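Local coordinates for F5/8 type C domain protein (Bacteroides ovatus, PDB 4ZRX), which probably hydrolyses alpha-L-fucosidic linkages in glycans, pairing a TIM-barrel fucosidase domain with a C-terminal F5/8 type C domain, at residues A[73-78]-A[127-132]; A[141-146]-A[171-176]; A[167-172]-A[182-187]; A[206-209]-A[214-217]. All coordinates share one frame; numbering follows the deposited sequence.

Contact 1 (A[73-78]-A[127-132])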
loop_
_atom_site.group_PDB
_atom_site.type_symbol
_atom_site.label_atom_id
_atom_site.label_comp_id
_atom_site.label_asym_id
_atom_site.label_seq_id
_atom_site.Cartn_x
_atom_site.Cartn_y
_atom_site.Cartn_z
ATOM N N SER A 73 -16.925 -15.322 17.172
ATOM C CA SER A 73 -18.151 -15.311 17.964
ATOM C C SER A 73 -19.416 -15.014 17.193
ATOM O O SER A 73 -20.487 -15.428 17.640
ATOM C CB SER A 73 -18.012 -14.373 19.151
ATOM O OG SER A 73 -17.673 -13.060 18.744
ATOM N N GLU A 74 -19.344 -14.263 16.080
ATOM C CA GLU A 74 -20.544 -13.926 15.326
ATOM C C GLU A 74 -20.211 -13.627 13.868
ATOM O O GLU A 74 -20.581 -12.581 13.324
ATOM C CB GLU A 74 -21.279 -12.754 15.936
ATOM C CG GLU A 74 -20.417 -11.549 16.213
ATOM C CD GLU A 74 -21.192 -10.351 16.756
ATOM O OE1 GLU A 74 -22.130 -9.869 16.081
ATOM O OE2 GLU A 74 -20.832 -9.877 17.846
ATOM N N LEU A 75 -19.560 -14.582 13.240
ATOM C CA LEU A 75 -18.975 -14.328 11.934
ATOM C C LEU A 75 -20.087 -13.953 10.954
ATOM O O LEU A 75 -21.159 -14.609 10.915
ATOM C CB LEU A 75 -18.222 -15.526 11.437
ATOM C CG LEU A 75 -17.479 -15.341 10.114
ATOM C CD1 LEU A 75 -16.099 -16.031 10.132
ATOM C CD2 LEU A 75 -18.279 -15.806 8.929
ATOM N N ASP A 76 -19.835 -12.924 10.139
ATOM C CA ASP A 76 -20.784 -12.482 9.146
ATOM C C ASP A 76 -20.029 -11.999 7.914
ATOM O O ASP A 76 -19.612 -10.814 7.838
ATOM C CB ASP A 76 -21.655 -11.429 9.762
ATOM C CG ASP A 76 -22.761 -10.947 8.832
ATOM O OD1 ASP A 76 -22.854 -11.383 7.670
ATOM O OD2 ASP A 76 -23.498 -10.067 9.305
ATOM N N ALA A 77 -19.845 -12.904 6.952
ATOM C CA ALA A 77 -19.185 -12.570 5.717
ATOM C C ALA A 77 -19.961 -11.625 4.799
ATOM O O ALA A 77 -19.327 -10.899 3.989
ATOM C CB ALA A 77 -18.787 -13.789 4.956
ATOM N N GLU A 78 -21.285 -11.573 4.945
ATOM C CA GLU A 78 -22.096 -10.550 4.263
ATOM C C GLU A 78 -21.691 -9.148 4.729
ATOM O O GLU A 78 -21.658 -8.221 3.941
ATOM C CB GLU A 78 -23.617 -10.695 4.410
ATOM C CG GLU A 78 -24.198 -11.960 3.852
ATOM C CD GLU A 78 -25.765 -11.939 3.785
ATOM O OE1 GLU A 78 -26.345 -10.880 4.040
ATOM O OE2 GLU A 78 -26.361 -12.971 3.455
ATOM N N VAL A 127 -14.772 -20.120 3.698
ATOM C CA VAL A 127 -14.665 -19.875 2.263
ATOM C C VAL A 127 -16.059 -19.904 1.642
ATOM O O VAL A 127 -16.409 -19.052 0.829
ATOM C CB VAL A 127 -13.704 -20.876 1.599
ATOM C CG1 VAL A 127 -13.499 -20.596 0.121
ATOM C CG2 VAL A 127 -12.322 -20.918 2.292
ATOM N N LYS A 128 -16.877 -20.869 2.049
ATOM C CA LYS A 128 -18.229 -20.958 1.600
ATOM C C LYS A 128 -19.048 -19.740 1.990
ATOM O O LYS A 128 -19.788 -19.212 1.157
ATOM C CB LYS A 128 -18.877 -22.238 2.155
ATOM C CG LYS A 128 -20.333 -22.451 1.633
ATOM C CD LYS A 128 -20.919 -23.793 2.121
ATOM C CE LYS A 128 -21.007 -23.835 3.610
ATOM N NZ LYS A 128 -21.408 -22.548 4.330
ATOM N N GLU A 129 -18.961 -19.291 3.241
ATOM C CA GLU A 129 -19.723 -18.142 3.663
ATOM C C GLU A 129 -19.308 -16.885 2.865
ATOM O O GLU A 129 -20.177 -16.089 2.493
ATOM C CB GLU A 129 -19.561 -17.881 5.147
ATOM C CG GLU A 129 -20.075 -19.051 5.969
ATOM C CD GLU A 129 -20.509 -18.742 7.385
ATOM O OE1 GLU A 129 -20.851 -17.591 7.674
ATOM O OE2 GLU A 129 -20.606 -19.723 8.203
ATOM N N LEU A 130 -18.007 -16.738 2.616
ATOM C CA LEU A 130 -17.533 -15.607 1.823
ATOM C C LEU A 130 -18.079 -15.708 0.396
ATOM O O LEU A 130 -18.546 -14.706 -0.186
ATOM C CB LEU A 130 -16.002 -15.530 1.788
ATOM C CG LEU A 130 -15.468 -14.347 0.977
ATOM C CD1 LEU A 130 -15.975 -13.043 1.482
ATOM C CD2 LEU A 130 -13.940 -14.403 1.044
ATOM N N ARG A 131 -18.017 -16.903 -0.191
ATOM C CA ARG A 131 -18.544 -17.038 -1.555
ATOM C C ARG A 131 -20.001 -16.724 -1.654
ATOM O O ARG A 131 -20.401 -16.113 -2.647
ATOM C CB ARG A 131 -18.210 -18.373 -2.229
ATOM C CG ARG A 131 -18.357 -18.380 -3.838
ATOM C CD ARG A 131 -17.212 -17.493 -4.355
ATOM N NE ARG A 131 -17.148 -17.330 -5.833
ATOM C CZ ARG A 131 -17.847 -16.448 -6.515
ATOM N NH1 ARG A 131 -18.772 -15.669 -5.985
ATOM N NH2 ARG A 131 -17.554 -16.281 -7.774
ATOM N N ALA A 132 -20.810 -17.136 -0.670
ATOM C CA ALA A 132 -22.226 -16.809 -0.642
ATOM C C ALA A 132 -22.492 -15.280 -0.600
ATOM O O ALA A 132 -23.345 -14.778 -1.326
ATOM C CB ALA A 132 -22.904 -17.521 0.525
HETATM O O HOH W 1 -21.310 -17.231 10.348
HETATM O O HOH W 2 -21.551 -15.214 6.644
#
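Leu75 and Ala77 meet Glu129 and Leu130 where two outer helices of the TIM barrel, 77-86 and 126-137, lie side by side, the first of them at its N-terminal end. The closest backbone approach is 5.2 Å, from Ala77 CA to Leu130 CA, consistent with the small methyl of Ala77. That methyl points at the other helix and rests on its backbone: Ala77 CB is 3.6 Å from Glu129 O and 3.8 Å from Leu130 CA. The CB bond of Leu130 turns away, though the end of its side chain comes back nearer and packs on Trp80 and Val81 and against the barrel strands.

Leu75 and Glu129 cross obliquely. With CG anti to the backbone N (chi1 -176°), Leu75 swings its branch toward the helix, and Leu75 CD2 comes within 3.4 Å of Glu129 OE1. Glu129 starts beside its own backbone N (chi1 -62°) and runs extended beyond CG, which brings the carboxylate alongside Leu75 CD2 and within bonding distance of two waters. Its two oxygens have separate work: OE2 forms a salt bridge with Lys120, whereas OE1 faces the other segment and meets it through water. Asp76 stands at the N-cap of helix 77-86, its OD1 weakly bonded to Gln79 N.

Two waters thus close the polar side of the contact, both giving a proton to OE1. One also donates to Leu75 O at 2.7 Å, and the other accepts from Ala77 N while its oxygen lies 2.7 Å from Glu129 OE1.

Contact 2 (A[141-146]-A[171-176])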
loop_
_atom_site.group_PDB
_atom_site.type_symbol
_atom_site.label_atom_id
_atom_site.label_comp_id
_atom_site.label_asym_id
_atom_site.label_seq_id
_atom_site.Cartn_x
_atom_site.Cartn_y
_atom_site.Cartn_z
ATOM N N PHE A 141 -14.032 -12.757 -6.522
ATOM C CA PHE A 141 -13.515 -13.579 -5.411
ATOM C C PHE A 141 -12.190 -14.092 -5.828
ATOM O O PHE A 141 -12.015 -14.630 -6.960
ATOM C CB PHE A 141 -14.547 -14.720 -5.217
ATOM C CG PHE A 141 -14.158 -15.795 -4.282
ATOM C CD1 PHE A 141 -14.280 -15.614 -2.944
ATOM C CD2 PHE A 141 -13.764 -17.013 -4.765
ATOM C CE1 PHE A 141 -14.017 -16.693 -2.044
ATOM C CE2 PHE A 141 -13.460 -18.080 -3.899
ATOM C CZ PHE A 141 -13.601 -17.915 -2.546
ATOM N N GLY A 142 -11.262 -14.044 -4.889
ATOM C CA GLY A 142 -9.953 -14.599 -5.070
ATOM C C GLY A 142 -9.501 -15.349 -3.828
ATOM O O GLY A 142 -10.041 -15.154 -2.751
ATOM N N VAL A 143 -8.519 -16.235 -3.994
ATOM C CA VAL A 143 -7.972 -17.017 -2.914
ATOM C C VAL A 143 -6.458 -16.928 -2.773
ATOM O O VAL A 143 -5.739 -16.981 -3.746
ATOM C CB VAL A 143 -8.406 -18.499 -2.948
ATOM C CG1 VAL A 143 -9.928 -18.585 -2.828
ATOM C CG2 VAL A 143 -7.928 -19.137 -4.195
ATOM N N TYR A 144 -6.020 -16.887 -1.521
ATOM C CA TYR A 144 -4.623 -16.945 -1.082
ATOM C C TYR A 144 -4.475 -18.335 -0.471
ATOM O O TYR A 144 -5.203 -18.691 0.447
ATOM C CB TYR A 144 -4.362 -15.859 -0.060
ATOM C CG TYR A 144 -3.034 -15.859 0.645
ATOM C CD1 TYR A 144 -2.707 -16.798 1.579
ATOM C CD2 TYR A 144 -2.155 -14.799 0.476
ATOM C CE1 TYR A 144 -1.512 -16.770 2.224
ATOM C CE2 TYR A 144 -0.978 -14.723 1.165
ATOM C CZ TYR A 144 -0.640 -15.735 2.059
ATOM O OH TYR A 144 0.526 -15.791 2.753
ATOM N N LEU A 145 -3.552 -19.114 -1.027
ATOM C CA LEU A 145 -3.300 -20.465 -0.536
ATOM C C LEU A 145 -1.797 -20.566 -0.332
ATOM O O LEU A 145 -1.039 -20.689 -1.294
ATOM C CB LEU A 145 -3.829 -21.514 -1.518
ATOM C CG LEU A 145 -3.566 -22.962 -1.118
ATOM C CD1 LEU A 145 -4.462 -23.394 0.031
ATOM C CD2 LEU A 145 -3.732 -23.900 -2.299
ATOM N N SER A 146 -1.352 -20.522 0.931
ATOM C CA SER A 146 0.107 -20.417 1.202
ATOM C C SER A 146 0.912 -21.623 0.712
ATOM O O SER A 146 0.636 -22.768 1.164
ATOM C CB SER A 146 0.360 -20.177 2.669
ATOM O OG SER A 146 1.720 -20.124 2.963
ATOM N N GLU A 171 -9.814 -28.129 -4.474
ATOM C CA GLU A 171 -11.047 -27.860 -3.729
ATOM C C GLU A 171 -11.484 -26.393 -3.858
ATOM O O GLU A 171 -12.679 -26.049 -4.132
ATOM C CB GLU A 171 -10.856 -28.216 -2.246
ATOM C CG GLU A 171 -10.734 -29.686 -2.022
ATOM C CD GLU A 171 -10.207 -30.075 -0.657
ATOM O OE1 GLU A 171 -9.521 -29.232 0.043
ATOM O OE2 GLU A 171 -10.446 -31.284 -0.306
ATOM N N LEU A 172 -10.519 -25.506 -3.645
ATOM C CA LEU A 172 -10.796 -24.071 -3.673
ATOM C C LEU A 172 -11.269 -23.583 -5.022
ATOM O O LEU A 172 -12.070 -22.658 -5.089
ATOM C CB LEU A 172 -9.569 -23.265 -3.180
ATOM C CG LEU A 172 -9.151 -23.454 -1.716
ATOM C CD1 LEU A 172 -7.873 -22.755 -1.431
ATOM C CD2 LEU A 172 -10.244 -22.920 -0.834
ATOM N N LEU A 173 -10.781 -24.239 -6.066
ATOM C CA LEU A 173 -11.083 -23.818 -7.426
ATOM C C LEU A 173 -12.244 -24.570 -8.071
ATOM O O LEU A 173 -12.580 -24.298 -9.224
ATOM C CB LEU A 173 -9.828 -23.940 -8.284
ATOM C CG LEU A 173 -8.615 -23.087 -7.865
ATOM C CD1 LEU A 173 -7.591 -23.103 -8.951
ATOM C CD2 LEU A 173 -8.897 -21.711 -7.462
ATOM N N THR A 174 -12.819 -25.530 -7.351
ATOM C CA THR A 174 -13.954 -26.356 -7.821
ATOM C C THR A 174 -15.244 -25.990 -7.100
ATOM O O THR A 174 -16.311 -25.738 -7.724
ATOM C CB THR A 174 -13.649 -27.805 -7.626
ATOM O OG1 THR A 174 -12.496 -28.166 -8.402
ATOM C CG2 THR A 174 -14.892 -28.707 -8.074
ATOM N N ASN A 175 -15.160 -25.917 -5.764
ATOM C CA ASN A 175 -16.373 -25.818 -4.951
ATOM C C ASN A 175 -16.847 -24.459 -4.597
ATOM O O ASN A 175 -17.838 -24.323 -3.885
ATOM C CB ASN A 175 -16.149 -26.605 -3.646
ATOM C CG ASN A 175 -15.857 -28.056 -3.893
ATOM O OD1 ASN A 175 -15.057 -28.673 -3.178
ATOM N ND2 ASN A 175 -16.457 -28.584 -4.886
ATOM N N TYR A 176 -16.189 -23.398 -5.102
ATOM C CA TYR A 176 -16.554 -22.039 -4.692
ATOM C C TYR A 176 -16.686 -21.094 -5.908
ATOM O O TYR A 176 -16.207 -19.932 -5.837
ATOM C CB TYR A 176 -15.463 -21.542 -3.729
ATOM C CG TYR A 176 -15.308 -22.457 -2.537
ATOM C CD1 TYR A 176 -16.231 -22.413 -1.471
ATOM C CD2 TYR A 176 -14.340 -23.432 -2.503
ATOM C CE1 TYR A 176 -16.150 -23.299 -0.420
ATOM C CE2 TYR A 176 -14.257 -24.306 -1.437
ATOM C CZ TYR A 176 -15.154 -24.221 -0.379
ATOM O OH TYR A 176 -15.007 -25.128 0.663
#
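Phe141, Val143 and Leu145 of strand 140-145 pack against Leu172 and Leu173 near the C-terminal end of helix 158-174, and against Tyr176 in the loop after it; strand and helix belong to one beta-alpha-beta unit of the TIM barrel. The apolar contacts come first. Alternate strand residues face the helix, with Leu172 contributing the largest buried area. Leu145 CD1 and Leu172 CD1 are 3.8 Å apart, methyl against methyl. Leu145 presents its branch by holding CG anti to the backbone N (chi1 178°). Val143 CG2 approaches Leu173 CD2 more loosely, at 4.3 Å. At the far end the rim atom CE2 of Phe141 lies 4.0 Å from Tyr176 CB, so this is a ring on an aliphatic carbon and not a ring stack.

Polar groups enter only at the margins. Phe141 CE2 is also 3.8 Å from Tyr176 O, to which Arg131 NE makes a weak hydrogen bond. The Tyr176 ring itself leads away: Asn175 CB lies 3.7 Å above one face, and the hydroxyl is bonded to Asp125. Glu171 O accepts from both Thr174 N and Asn175 N, reached from the same face of its carbonyl plane; Asn175 N is 3.0 Å from it.

With six buried residues touching and no polar bond linking the two segments, the contact rests mainly on burial of apolar surface and close fit, not on directional bonds.

Contact 3 (A[167-172]-A[182-187]). With EDO (1,2-ethanediol), chain B.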
loop_
_atom_site.group_PDB
_atom_site.type_symbol
_atom_site.label_atom_id
_atom_site.label_comp_id
_atom_site.label_asym_id
_atom_site.label_seq_id
_atom_site.Cartn_x
_atom_site.Cartn_y
_atom_site.Cartn_z
ATOM N N ARG A 167 -4.369 -30.870 -4.259
ATOM C CA ARG A 167 -5.691 -31.265 -3.786
ATOM C C ARG A 167 -6.367 -30.124 -3.059
ATOM O O ARG A 167 -7.551 -29.894 -3.277
ATOM C CB ARG A 167 -5.664 -32.533 -2.939
ATOM C CG ARG A 167 -5.576 -33.734 -3.795
ATOM C CD ARG A 167 -5.242 -34.957 -2.944
ATOM N NE ARG A 167 -6.142 -35.182 -1.804
ATOM C CZ ARG A 167 -5.718 -35.472 -0.564
ATOM N NH1 ARG A 167 -4.425 -35.482 -0.280
ATOM N NH2 ARG A 167 -6.589 -35.725 0.398
ATOM N N GLN A 168 -5.626 -29.367 -2.248
ATOM C CA GLN A 168 -6.203 -28.151 -1.620
ATOM C C GLN A 168 -6.690 -27.100 -2.619
ATOM O O GLN A 168 -7.820 -26.563 -2.528
ATOM C CB GLN A 168 -5.200 -27.523 -0.671
ATOM C CG GLN A 168 -4.915 -28.392 0.534
ATOM C CD GLN A 168 -4.058 -27.697 1.596
ATOM O OE1 GLN A 168 -3.274 -26.778 1.302
ATOM N NE2 GLN A 168 -4.127 -28.188 2.812
ATOM N N LEU A 169 -5.851 -26.872 -3.604
ATOM C CA LEU A 169 -6.109 -25.889 -4.679
ATOM C C LEU A 169 -7.301 -26.286 -5.483
ATOM O O LEU A 169 -8.118 -25.493 -5.800
ATOM C CB LEU A 169 -4.862 -25.740 -5.511
ATOM C CG LEU A 169 -4.898 -24.776 -6.701
ATOM C CD1 LEU A 169 -5.102 -23.361 -6.201
ATOM C CD2 LEU A 169 -3.597 -24.942 -7.458
ATOM N N THR A 170 -7.415 -27.581 -5.803
ATOM C CA THR A 170 -8.542 -28.111 -6.557
ATOM C C THR A 170 -9.823 -27.934 -5.788
ATOM O O THR A 170 -10.799 -27.524 -6.336
ATOM C CB THR A 170 -8.295 -29.579 -6.933
ATOM O OG1 THR A 170 -7.107 -29.668 -7.744
ATOM C CG2 THR A 170 -9.502 -30.193 -7.655
ATOM N N GLU A 171 -9.814 -28.129 -4.474
ATOM C CA GLU A 171 -11.047 -27.860 -3.729
ATOM C C GLU A 171 -11.484 -26.393 -3.858
ATOM O O GLU A 171 -12.679 -26.049 -4.132
ATOM C CB GLU A 171 -10.856 -28.216 -2.246
ATOM C CG GLU A 171 -10.734 -29.686 -2.022
ATOM C CD GLU A 171 -10.207 -30.075 -0.657
ATOM O OE1 GLU A 171 -9.521 -29.232 0.043
ATOM O OE2 GLU A 171 -10.446 -31.284 -0.306
ATOM N N LEU A 172 -10.519 -25.506 -3.645
ATOM C CA LEU A 172 -10.796 -24.071 -3.673
ATOM C C LEU A 172 -11.269 -23.583 -5.022
ATOM O O LEU A 172 -12.070 -22.658 -5.089
ATOM C CB LEU A 172 -9.569 -23.265 -3.180
ATOM C CG LEU A 172 -9.151 -23.454 -1.716
ATOM C CD1 LEU A 172 -7.873 -22.755 -1.431
ATOM C CD2 LEU A 172 -10.244 -22.920 -0.834
ATOM N N VAL A 182 -5.467 -16.052 -7.806
ATOM C CA VAL A 182 -4.881 -17.041 -6.925
ATOM C C VAL A 182 -3.517 -16.548 -6.502
ATOM O O VAL A 182 -2.655 -16.297 -7.360
ATOM C CB VAL A 182 -4.726 -18.429 -7.611
ATOM C CG1 VAL A 182 -4.160 -19.409 -6.671
ATOM C CG2 VAL A 182 -6.112 -18.892 -8.080
ATOM N N TRP A 183 -3.372 -16.287 -5.192
ATOM C CA TRP A 183 -2.196 -15.638 -4.669
ATOM C C TRP A 183 -1.312 -16.691 -4.021
ATOM O O TRP A 183 -1.753 -17.385 -3.082
ATOM C CB TRP A 183 -2.642 -14.620 -3.611
ATOM C CG TRP A 183 -1.980 -13.305 -3.617
ATOM C CD1 TRP A 183 -2.325 -12.243 -4.395
ATOM C CD2 TRP A 183 -0.935 -12.824 -2.746
ATOM N NE1 TRP A 183 -1.565 -11.169 -4.117
ATOM C CE2 TRP A 183 -0.722 -11.461 -3.084
ATOM C CE3 TRP A 183 -0.090 -13.417 -1.815
ATOM C CZ2 TRP A 183 0.246 -10.670 -2.444
ATOM C CZ3 TRP A 183 0.846 -12.646 -1.189
ATOM C CH2 TRP A 183 0.990 -11.273 -1.468
ATOM N N PHE A 184 -0.083 -16.808 -4.527
ATOM C CA PHE A 184 0.918 -17.723 -3.986
ATOM C C PHE A 184 2.097 -16.938 -3.438
ATOM O O PHE A 184 3.010 -16.503 -4.148
ATOM C CB PHE A 184 1.379 -18.676 -5.094
ATOM C CG PHE A 184 0.331 -19.661 -5.592
ATOM C CD1 PHE A 184 -0.561 -20.286 -4.740
ATOM C CD2 PHE A 184 0.369 -20.074 -6.918
ATOM C CE1 PHE A 184 -1.443 -21.230 -5.199
ATOM C CE2 PHE A 184 -0.519 -21.046 -7.414
ATOM C CZ PHE A 184 -1.459 -21.625 -6.546
ATOM N N ASP A 185 2.037 -16.681 -2.134
ATOM C CA ASP A 185 3.030 -15.932 -1.419
ATOM C C ASP A 185 4.380 -16.594 -1.542
ATOM O O ASP A 185 4.474 -17.833 -1.470
ATOM C CB ASP A 185 2.589 -15.836 0.009
ATOM C CG ASP A 185 3.277 -14.772 0.790
ATOM O OD1 ASP A 185 4.318 -14.259 0.343
ATOM O OD2 ASP A 185 2.703 -14.469 1.871
ATOM N N GLY A 186 5.420 -15.774 -1.768
ATOM C CA GLY A 186 6.806 -16.292 -1.891
ATOM C C GLY A 186 7.513 -16.430 -0.561
ATOM O O GLY A 186 8.596 -17.011 -0.472
ATOM N N ALA A 187 6.905 -15.890 0.481
ATOM C CA ALA A 187 7.541 -15.834 1.806
ATOM C C ALA A 187 7.757 -17.233 2.335
ATOM O O ALA A 187 6.908 -18.125 2.198
ATOM C CB ALA A 187 6.669 -15.033 2.783
HETATM C C1 EDO B . 4.820 -11.330 -1.298
HETATM O O1 EDO B . 4.861 -11.254 0.127
HETATM C C2 EDO B . 6.219 -11.605 -1.836
HETATM O O2 EDO B . 6.475 -13.015 -1.744
#
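Leu169, Phe184 and Val182 carry this contact of a beta-alpha-beta unit in the TIM barrel, where helix 158-174 lies over strand 181-184. Leu169, which loses most surface, has CG anti to its backbone N (chi1 179°), and this aims both methyls at the sheet. Leu169 CD1 reaches two strand residues at once, Val182 CG1 and Phe184 CZ, each at 4.1 Å. The phenyl ring is met at its edge, near its own plane, and Phe184 CZ is equally far from Leu169 CD2, facing both methyls. Val182 and Phe184 also touch Ile208, which continues the apolar layer toward helix 201-211.

Beyond the strand the chain turns polar at the C-terminal mouth of the barrel, where TIM barrels place their active sites. Asp185 OD2 is hydrogen-bonded to Tyr144 OH, and OD1 closes an Asx turn: Ala187 N lies 3.1 Å from Asp185 OD1, nearly straight at 164° and from above the carboxylate plane. Replacing Asp185 by an alanine would probably leave Tyr144 OH and Ala187 N without these partners and undo the turn. Both hydroxyls of a 1,2-ethanediol, probably from the crystallisation liquor, donate to OD1, and its O2 accepts from Gly186 N at 3.0 Å.

Contact 4 (A[206-209]-A[214-217])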
loop_
_atom_site.group_PDB
_atom_site.type_symbol
_atom_site.label_atom_id
_atom_site.label_comp_id
_atom_site.label_asym_id
_atom_site.label_seq_id
_atom_site.Cartn_x
_atom_site.Cartn_y
_atom_site.Cartn_z
ATOM N N GLN A 206 -1.362 -25.324 -14.227
ATOM C CA GLN A 206 -2.265 -26.100 -15.082
ATOM C C GLN A 206 -3.613 -26.341 -14.412
ATOM O O GLN A 206 -4.654 -26.195 -15.054
ATOM C CB GLN A 206 -1.619 -27.417 -15.560
ATOM C CG GLN A 206 -0.308 -27.282 -16.353
ATOM C CD GLN A 206 -0.294 -26.162 -17.389
ATOM O OE1 GLN A 206 0.609 -25.286 -17.385
ATOM N NE2 GLN A 206 -1.315 -26.131 -18.238
ATOM N N THR A 207 -3.604 -26.517 -13.080
ATOM C CA THR A 207 -4.838 -26.676 -12.336
ATOM C C THR A 207 -5.679 -25.447 -12.420
ATOM O O THR A 207 -6.882 -25.515 -12.659
ATOM C CB THR A 207 -4.522 -27.037 -10.871
ATOM O OG1 THR A 207 -3.751 -28.235 -10.839
ATOM C CG2 THR A 207 -5.780 -27.246 -10.018
ATOM N N ILE A 208 -5.041 -24.298 -12.187
ATOM C CA ILE A 208 -5.738 -23.040 -12.228
ATOM C C ILE A 208 -6.370 -22.813 -13.596
ATOM O O ILE A 208 -7.546 -22.484 -13.718
ATOM C CB ILE A 208 -4.755 -21.864 -11.873
ATOM C CG1 ILE A 208 -4.312 -21.962 -10.426
ATOM C CG2 ILE A 208 -5.381 -20.553 -12.232
ATOM C CD1 ILE A 208 -3.125 -21.011 -10.083
ATOM N N GLN A 209 -5.576 -23.005 -14.631
ATOM C CA GLN A 209 -6.055 -22.789 -16.009
ATOM C C GLN A 209 -7.232 -23.693 -16.393
ATOM O O GLN A 209 -8.142 -23.266 -17.132
ATOM C CB GLN A 209 -4.911 -22.986 -16.990
ATOM C CG GLN A 209 -3.932 -21.845 -16.975
ATOM C CD GLN A 209 -2.782 -22.085 -17.901
ATOM O OE1 GLN A 209 -2.950 -21.970 -19.112
ATOM N NE2 GLN A 209 -1.634 -22.461 -17.379
ATOM N N LYS A 214 -10.499 -17.672 -16.104
ATOM C CA LYS A 214 -10.394 -16.231 -15.944
ATOM C C LYS A 214 -9.330 -15.807 -14.942
ATOM O O LYS A 214 -9.005 -14.582 -14.883
ATOM C CB LYS A 214 -11.715 -15.652 -15.479
ATOM C CG LYS A 214 -12.793 -15.754 -16.528
ATOM C CD LYS A 214 -14.086 -15.216 -15.984
ATOM C CE LYS A 214 -15.179 -15.079 -17.070
ATOM N NZ LYS A 214 -16.439 -14.985 -16.304
ATOM N N ALA A 215 -8.817 -16.750 -14.134
ATOM C CA ALA A 215 -7.945 -16.422 -12.978
ATOM C C ALA A 215 -6.576 -16.003 -13.430
ATOM O O ALA A 215 -6.064 -16.522 -14.452
ATOM C CB ALA A 215 -7.795 -17.557 -12.062
ATOM N N VAL A 216 -5.968 -15.108 -12.660
ATOM C CA VAL A 216 -4.547 -14.855 -12.747
ATOM C C VAL A 216 -3.795 -15.498 -11.549
ATOM O O VAL A 216 -4.324 -15.511 -10.430
ATOM C CB VAL A 216 -4.200 -13.344 -12.824
ATOM C CG1 VAL A 216 -4.613 -12.801 -14.179
ATOM C CG2 VAL A 216 -4.832 -12.556 -11.701
HETATM N N MSE A 217 -2.611 -16.020 -11.820
HETATM C CA MSE A 217 -1.720 -16.596 -10.806
HETATM C C MSE A 217 -0.720 -15.541 -10.403
HETATM O O MSE A 217 0.059 -15.048 -11.208
HETATM C CB MSE A 217 -1.019 -17.845 -11.353
HETATM C CG MSE A 217 -0.208 -18.596 -10.310
HETATM SE SE MSE A 217 0.415 -20.197 -11.167
HETATM C CE MSE A 217 1.909 -20.805 -10.123
#
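A small, wholly apolar helix-on-strand contact joins helix 201-211 to the start of strand 216-219, within the beta-alpha-beta unit made of strand 181-184, helix 201-211 and strand 216-219 in the TIM barrel. Ile208 supplies the helix side; Ala215, just before the strand, and Met217 in it supply the other. All three are buried, and their CB bonds point toward the opposing segment.

Ile208 divides its two branches between its partners. Its CG2 stands anti to the backbone N, and Ile208 CG2 meets Ala215 CB at 3.9 Å. CG1 takes the place beside the backbone N (chi1 -67°), and the extended chain ends with Ile208 CD1 against Met217, 3.8 Å from both Met217 SE and Met217 CG. Met217 is a selenomethionine whose chain runs stretched beyond CG, at about a right angle to Ile208, so the isoleucine methyl lies across its length. Val182 and Phe184 of the neighbouring strand, with Leu173 of helix 158-174, pack round Ile208 too.

Polar groups of segment 214-217 find partners elsewhere: Lys214 NZ forms a salt bridge with Glu178, and Met217 N bonds to Asp223. With selenium standing in for the sulfur of methionine, the contact rests on burial of apolar side chains, its fit set by branch shape and not by directional bonds.

How the contacts relate
Contacts 2, 3 and 4 are buried helix-on-sheet packing, contacts 2 and 3 in one beta-alpha-beta unit and contact 4 in the next, whereas contact 1 is partly buried and sits on the barrel's outside, between a helix and the loop and first turn leading into another. Contacts 2 and 3 use the same helix, 158-174, from two neighbouring strands, 140-145 and 181-184, and their centres are about 7 Å apart. Contact 4 adds the next helix and strand, its Ile208 meeting Phe184 of contact 3 and Leu173 of contact 2. Contact 1 reaches contact 2 through Arg131 and Val127. The chemistry follows place: the three inner contacts are held by apolar side chains, while contact 1 adds water bridges and a carboxylate.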